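Probable transcriptional regulatory protein aq_1575 (PDB 1LFP) probably binds DNA and takes part in regulating transcription. Local coordinates at residues A[161-166]-A[172-177]; A[110-115]-A[228-233]. All coordinates share one frame; numbering follows the deposited sequence.

Interaction 1. Residues A[161-166]-A[172-177]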
loop_
_atom_site.group_PDB
_atom_site.type_symbol
_atom_site.label_atom_id
_atom_site.label_comp_id
_atom_site.label_asym_id
_atom_site.label_seq_id
_atom_site.Cartn_x
_atom_site.Cartn_y
_atom_site.Cartn_z
ATOM N N ALA A 161 -1.549 -17.556 8.829
ATOM C CA ALA A 161 -1.434 -16.725 7.621
ATOM C C ALA A 161 -1.558 -17.416 6.264
ATOM O O ALA A 161 -1.411 -18.632 6.129
ATOM C CB ALA A 161 -0.128 -15.948 7.655
ATOM N N GLU A 162 -1.791 -16.597 5.252
ATOM C CA GLU A 162 -1.955 -17.050 3.885
ATOM C C GLU A 162 -0.588 -17.227 3.197
ATOM O O GLU A 162 -0.390 -18.168 2.415
ATOM C CB GLU A 162 -2.824 -16.019 3.146
ATOM C CG GLU A 162 -3.176 -16.347 1.713
ATOM C CD GLU A 162 -4.224 -17.438 1.580
ATOM O OE1 GLU A 162 -4.442 -17.878 0.439
ATOM O OE2 GLU A 162 -4.828 -17.849 2.592
ATOM N N ASP A 163 0.357 -16.338 3.514
ATOM C CA ASP A 163 1.685 -16.364 2.906
ATOM C C ASP A 163 2.660 -15.477 3.679
ATOM O O ASP A 163 2.278 -14.429 4.199
ATOM C CB ASP A 163 1.583 -15.854 1.468
ATOM C CG ASP A 163 2.832 -16.116 0.667
ATOM O OD1 ASP A 163 2.931 -15.565 -0.451
ATOM O OD2 ASP A 163 3.703 -16.877 1.149
ATOM N N VAL A 164 3.922 -15.883 3.769
ATOM C CA VAL A 164 4.898 -15.060 4.477
ATOM C C VAL A 164 6.195 -14.914 3.706
ATOM O O VAL A 164 6.687 -15.863 3.100
ATOM C CB VAL A 164 5.232 -15.651 5.837
ATOM C CG1 VAL A 164 3.984 -15.672 6.704
ATOM C CG2 VAL A 164 5.772 -17.063 5.646
ATOM N N GLN A 165 6.746 -13.715 3.717
ATOM C CA GLN A 165 8.007 -13.506 3.033
ATOM C C GLN A 165 8.924 -12.605 3.850
ATOM O O GLN A 165 8.625 -11.441 4.063
ATOM C CB GLN A 165 7.773 -12.927 1.631
ATOM C CG GLN A 165 6.934 -11.670 1.556
ATOM C CD GLN A 165 6.642 -11.284 0.116
ATOM O OE1 GLN A 165 5.932 -11.998 -0.594
ATOM N NE2 GLN A 165 7.197 -10.157 -0.327
ATOM N N PRO A 166 10.060 -13.149 4.321
ATOM C CA PRO A 166 11.002 -12.359 5.121
ATOM C C PRO A 166 11.506 -11.170 4.321
ATOM O O PRO A 166 11.402 -11.152 3.092
ATOM C CB PRO A 166 12.127 -13.351 5.426
ATOM C CG PRO A 166 11.486 -14.707 5.266
ATOM C CD PRO A 166 10.596 -14.498 4.067
ATOM N N ILE A 172 6.786 -9.454 5.499
ATOM C CA ILE A 172 5.450 -9.273 4.994
ATOM C C ILE A 172 4.587 -10.487 5.248
ATOM O O ILE A 172 4.978 -11.614 4.961
ATOM C CB ILE A 172 5.483 -9.025 3.491
ATOM C CG1 ILE A 172 6.159 -7.683 3.214
ATOM C CG2 ILE A 172 4.084 -9.121 2.920
ATOM C CD1 ILE A 172 6.502 -7.472 1.742
ATOM N N ILE A 173 3.377 -10.245 5.740
ATOM C CA ILE A 173 2.455 -11.323 6.021
ATOM C C ILE A 173 1.172 -11.056 5.278
ATOM O O ILE A 173 0.628 -9.955 5.361
ATOM C CB ILE A 173 2.158 -11.405 7.529
ATOM C CG1 ILE A 173 3.418 -11.885 8.257
ATOM C CG2 ILE A 173 0.974 -12.372 7.795
ATOM C CD1 ILE A 173 3.337 -11.775 9.777
ATOM N N TYR A 174 0.706 -12.048 4.515
ATOM C CA TYR A 174 -0.542 -11.883 3.792
ATOM C C TYR A 174 -1.619 -12.667 4.470
ATOM O O TYR A 174 -1.357 -13.743 5.013
ATOM C CB TYR A 174 -0.436 -12.412 2.368
ATOM C CG TYR A 174 0.336 -11.530 1.463
ATOM C CD1 TYR A 174 -0.291 -10.474 0.814
ATOM C CD2 TYR A 174 1.677 -11.753 1.212
ATOM C CE1 TYR A 174 0.379 -9.678 -0.054
ATOM C CE2 TYR A 174 2.374 -10.945 0.317
ATOM C CZ TYR A 174 1.710 -9.912 -0.313
ATOM O OH TYR A 174 2.352 -9.124 -1.234
ATOM N N THR A 175 -2.844 -12.160 4.396
ATOM C CA THR A 175 -3.964 -12.844 5.035
ATOM C C THR A 175 -5.187 -12.844 4.128
ATOM O O THR A 175 -5.181 -12.195 3.081
ATOM C CB THR A 175 -4.388 -12.119 6.339
ATOM O OG1 THR A 175 -5.253 -11.021 6.027
ATOM C CG2 THR A 175 -3.152 -11.572 7.070
ATOM N N VAL A 176 -6.216 -13.593 4.540
ATOM C CA VAL A 176 -7.509 -13.644 3.841
ATOM C C VAL A 176 -7.965 -12.218 4.102
ATOM O O VAL A 176 -7.917 -11.749 5.248
ATOM C CB VAL A 176 -8.460 -14.671 4.548
ATOM C CG1 VAL A 176 -9.909 -14.429 4.157
ATOM C CG2 VAL A 176 -8.022 -16.080 4.190
ATOM N N PRO A 177 -8.455 -11.505 3.073
ATOM C CA PRO A 177 -8.844 -10.118 3.367
ATOM C C PRO A 177 -9.810 -9.887 4.531
ATOM O O PRO A 177 -9.606 -8.979 5.352
ATOM C CB PRO A 177 -9.330 -9.594 1.996
ATOM C CG PRO A 177 -9.847 -10.852 1.320
ATOM C CD PRO A 177 -8.857 -11.913 1.714
#

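Interaction 2. Residues A[110-115]-A[228-233]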
loop_
_atom_site.group_PDB
_atom_site.type_symbol
_atom_site.label_atom_id
_atom_site.label_comp_id
_atom_site.label_asym_id
_atom_site.label_seq_id
_atom_site.Cartn_x
_atom_site.Cartn_y
_atom_site.Cartn_z
ATOM N N THR A 110 -6.872 10.454 -13.144
ATOM C CA THR A 110 -6.733 9.560 -14.283
ATOM C C THR A 110 -5.746 10.094 -15.290
ATOM O O THR A 110 -4.899 9.362 -15.825
ATOM C CB THR A 110 -8.097 9.323 -14.976
ATOM O OG1 THR A 110 -8.973 8.692 -14.042
ATOM C CG2 THR A 110 -7.934 8.425 -16.200
ATOM N N SER A 111 -5.827 11.389 -15.546
ATOM C CA SER A 111 -4.900 11.979 -16.486
ATOM C C SER A 111 -3.463 11.964 -15.934
ATOM O O SER A 111 -2.515 11.679 -16.649
ATOM C CB SER A 111 -5.363 13.388 -16.835
ATOM O OG SER A 111 -4.429 14.048 -17.669
ATOM N N GLU A 112 -3.296 12.236 -14.653
ATOM C CA GLU A 112 -1.945 12.215 -14.095
ATOM C C GLU A 112 -1.371 10.805 -14.232
ATOM O O GLU A 112 -0.193 10.611 -14.586
ATOM C CB GLU A 112 -1.980 12.578 -12.608
ATOM C CG GLU A 112 -2.743 13.853 -12.264
ATOM C CD GLU A 112 -2.939 14.033 -10.760
ATOM O OE1 GLU A 112 -1.958 13.915 -10.013
ATOM O OE2 GLU A 112 -4.077 14.307 -10.324
ATOM N N VAL A 113 -2.211 9.817 -13.974
ATOM C CA VAL A 113 -1.755 8.425 -14.012
ATOM C C VAL A 113 -1.475 7.992 -15.434
ATOM O O VAL A 113 -0.433 7.371 -15.709
ATOM C CB VAL A 113 -2.767 7.507 -13.327
ATOM C CG1 VAL A 113 -2.420 6.059 -13.606
ATOM C CG2 VAL A 113 -2.749 7.755 -11.822
ATOM N N ARG A 114 -2.362 8.373 -16.352
ATOM C CA ARG A 114 -2.178 8.055 -17.746
ATOM C C ARG A 114 -0.860 8.660 -18.199
ATOM O O ARG A 114 -0.094 7.977 -18.828
ATOM C CB ARG A 114 -3.312 8.602 -18.617
ATOM C CG ARG A 114 -3.270 8.075 -20.067
ATOM C CD ARG A 114 -4.503 8.512 -20.871
ATOM N NE ARG A 114 -5.759 8.067 -20.258
ATOM C CZ ARG A 114 -6.261 6.834 -20.349
ATOM N NH1 ARG A 114 -5.626 5.892 -21.043
ATOM N NH2 ARG A 114 -7.404 6.540 -19.734
ATOM N N HIS A 115 -0.592 9.929 -17.835
ATOM C CA HIS A 115 0.646 10.573 -18.251
ATOM C C HIS A 115 1.821 9.796 -17.728
ATOM O O HIS A 115 2.772 9.561 -18.466
ATOM C CB HIS A 115 0.763 12.028 -17.746
ATOM C CG HIS A 115 -0.036 13.028 -18.537
ATOM N ND1 HIS A 115 -1.413 13.045 -18.543
ATOM C CD2 HIS A 115 0.350 14.030 -19.362
ATOM C CE1 HIS A 115 -1.843 14.012 -19.337
ATOM N NE2 HIS A 115 -0.790 14.626 -19.848
ATOM N N LEU A 228 2.681 10.434 -6.662
ATOM C CA LEU A 228 1.431 11.152 -6.771
ATOM C C LEU A 228 0.752 11.091 -5.416
ATOM O O LEU A 228 0.650 10.018 -4.778
ATOM C CB LEU A 228 0.522 10.522 -7.844
ATOM C CG LEU A 228 1.113 10.436 -9.251
ATOM C CD1 LEU A 228 0.101 9.792 -10.196
ATOM C CD2 LEU A 228 1.504 11.820 -9.738
ATOM N N ASP A 229 0.322 12.262 -4.962
ATOM C CA ASP A 229 -0.367 12.413 -3.697
ATOM C C ASP A 229 -1.624 11.564 -3.712
ATOM O O ASP A 229 -2.052 11.051 -2.697
ATOM C CB ASP A 229 -0.786 13.873 -3.491
ATOM C CG ASP A 229 0.310 14.718 -2.879
ATOM O OD1 ASP A 229 0.189 15.959 -2.949
ATOM O OD2 ASP A 229 1.282 14.148 -2.330
ATOM N N ASP A 230 -2.227 11.437 -4.880
ATOM C CA ASP A 230 -3.470 10.653 -4.980
ATOM C C ASP A 230 -3.213 9.153 -4.864
ATOM O O ASP A 230 -4.139 8.377 -4.655
ATOM C CB ASP A 230 -4.175 10.908 -6.324
ATOM C CG ASP A 230 -4.707 12.337 -6.474
ATOM O OD1 ASP A 230 -5.027 12.987 -5.461
ATOM O OD2 ASP A 230 -4.840 12.803 -7.632
ATOM N N VAL A 231 -1.964 8.714 -5.017
ATOM C CA VAL A 231 -1.721 7.278 -4.961
ATOM C C VAL A 231 -1.397 6.744 -3.561
ATOM O O VAL A 231 -0.537 7.292 -2.883
ATOM C CB VAL A 231 -0.543 6.863 -5.940
ATOM C CG1 VAL A 231 -0.327 5.375 -5.873
ATOM C CG2 VAL A 231 -0.874 7.304 -7.390
ATOM N N GLN A 232 -2.096 5.687 -3.143
ATOM C CA GLN A 232 -1.886 5.047 -1.833
ATOM C C GLN A 232 -1.012 3.806 -1.986
ATOM O O GLN A 232 -0.115 3.547 -1.171
ATOM C CB GLN A 232 -3.206 4.573 -1.194
ATOM C CG GLN A 232 -4.179 5.656 -0.723
ATOM C CD GLN A 232 -3.840 6.261 0.637
ATOM O OE1 GLN A 232 -3.610 5.559 1.638
ATOM N NE2 GLN A 232 -3.820 7.568 0.671
ATOM N N GLN A 233 -1.310 3.016 -3.005
ATOM C CA GLN A 233 -0.568 1.794 -3.217
ATOM C C GLN A 233 -0.340 1.477 -4.661
ATOM O O GLN A 233 -1.191 1.694 -5.491
ATOM C CB GLN A 233 -1.307 0.595 -2.651
ATOM C CG GLN A 233 -1.505 0.557 -1.124
ATOM C CD GLN A 233 -2.155 -0.752 -0.708
ATOM O OE1 GLN A 233 -3.232 -0.781 -0.093
ATOM N NE2 GLN A 233 -1.509 -1.851 -1.062
#

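Interaction 1. Residues A[161-166]-A[172-177]
Q165 and I172 face each other as a hydrogen-bonded antiparallel pair, closed by Q165 N to I172 O at 3.0 Å and I172 N to Q165 O at 3.1 Å. The Q165 side chain can be followed outward alongside its partner. From CB, a chi1 of 54° sets CG between the backbone N and the carbonyl carbon, turned toward the neighbouring strand, where CG lies 3.6 Å from I172 CB. The chain then runs on extended, pointing the same way as the isoleucine, so that CD passes I172 CD1 and NE2 ends 3.5 Å from that methyl. The other branch of the amide, OE1, comes in the ring plane to the edge of Y174, 3.8 Å from CE2, with amide and ring planes 70° apart. With an alanine here, the flank of I172 would probably be uncovered and the CE2 edge of Y174 left without its amide neighbour.

These residues belong to a beta hairpin of strands 163-165 and 170-175, in which the segments 163-165 and 172-175 run antiparallel, at 170°; 163-165 is an edge strand of the four-stranded antiparallel sheet within this chain. At its start the pairing is broken by a classic beta bulge: E162 and D163 both face Y174, whose O takes a bond from E162 N (2.9 Å) and a weak one from D163 N. Regular pairing resumes with a nearly straight bond from Y174 N to D163 O. D163 shares the Q165 face, and its OD1 forms a salt bridge with K202, which also makes a cation-pi contact with Y174. A161, ahead of the strand, touches I173 CG2 with its CB at 3.7 Å. V164 lies beside I173 on the face away from Q165 and Y174, and also packs against L153 and A156 of helix 149-159.

Interaction 2. Residues A[110-115]-A[228-233]
E112 and D230 meet with their side chains at about a right angle, the two carboxylate planes turned 58° apart. The approach is made by single oxygens, E112 OE2 and D230 OD2, which stand 3.2 Å from each other. Both are acceptors, so the pair is a close approach of like charges; no hydrogen bond links segments 110-115 and 228-233 directly, and just 180 Å² of surface is buried between them. What reconciles the carboxylates is R108, one turn earlier in the helix than E112: its NH1 forms salt bridges with both of these oxygens and probably offsets much of their repulsion. D230 OD2 is further held by a hydrogen bond with T109 OG1.

L228 takes up the rest of the contact. It runs antiparallel to the E112 side chain, with L228 CD2 4.1 Å from E112 OE1. The apolar contact proper is made by the other methyl, L228 CD1, which meets V113 CG2 at 3.9 Å, the two side chains crossing obliquely; a V113 chi1 of 169° puts CG2 beside the backbone N, on the branch that reaches the leucine. The surface supplying L228 and D230 is a type I beta turn from L228 to V231, closed by V231 N to L228 O at 2.9 Å. The contact thus joins helix 106-119 to the turn just ahead of strand 231-239 of the mixed five-stranded sheet. V113 also packs on L124 of strand 123-124, and D230 touches T103 of strand 95-103.

Interactions 1 and 2 lie on opposite sides of the chain's centre, each centred 14 Å from it, and their own centres are 27 Å apart. Their nearest atoms are about 8 Å apart, so neither touches the other. Along the sequence the hairpin is nested inside the long loop that 110-115 and 228-233 close. Interaction 1 is within the antiparallel sheet, while interaction 2 sets a helix against the turn that leads into the mixed sheet. They also differ in bonding: backbone hydrogen bonds join the hairpin strands directly, whereas in interaction 2 no hydrogen bond crosses, and the side chains meet chiefly through one methyl pair and two carboxylates that share an arginine.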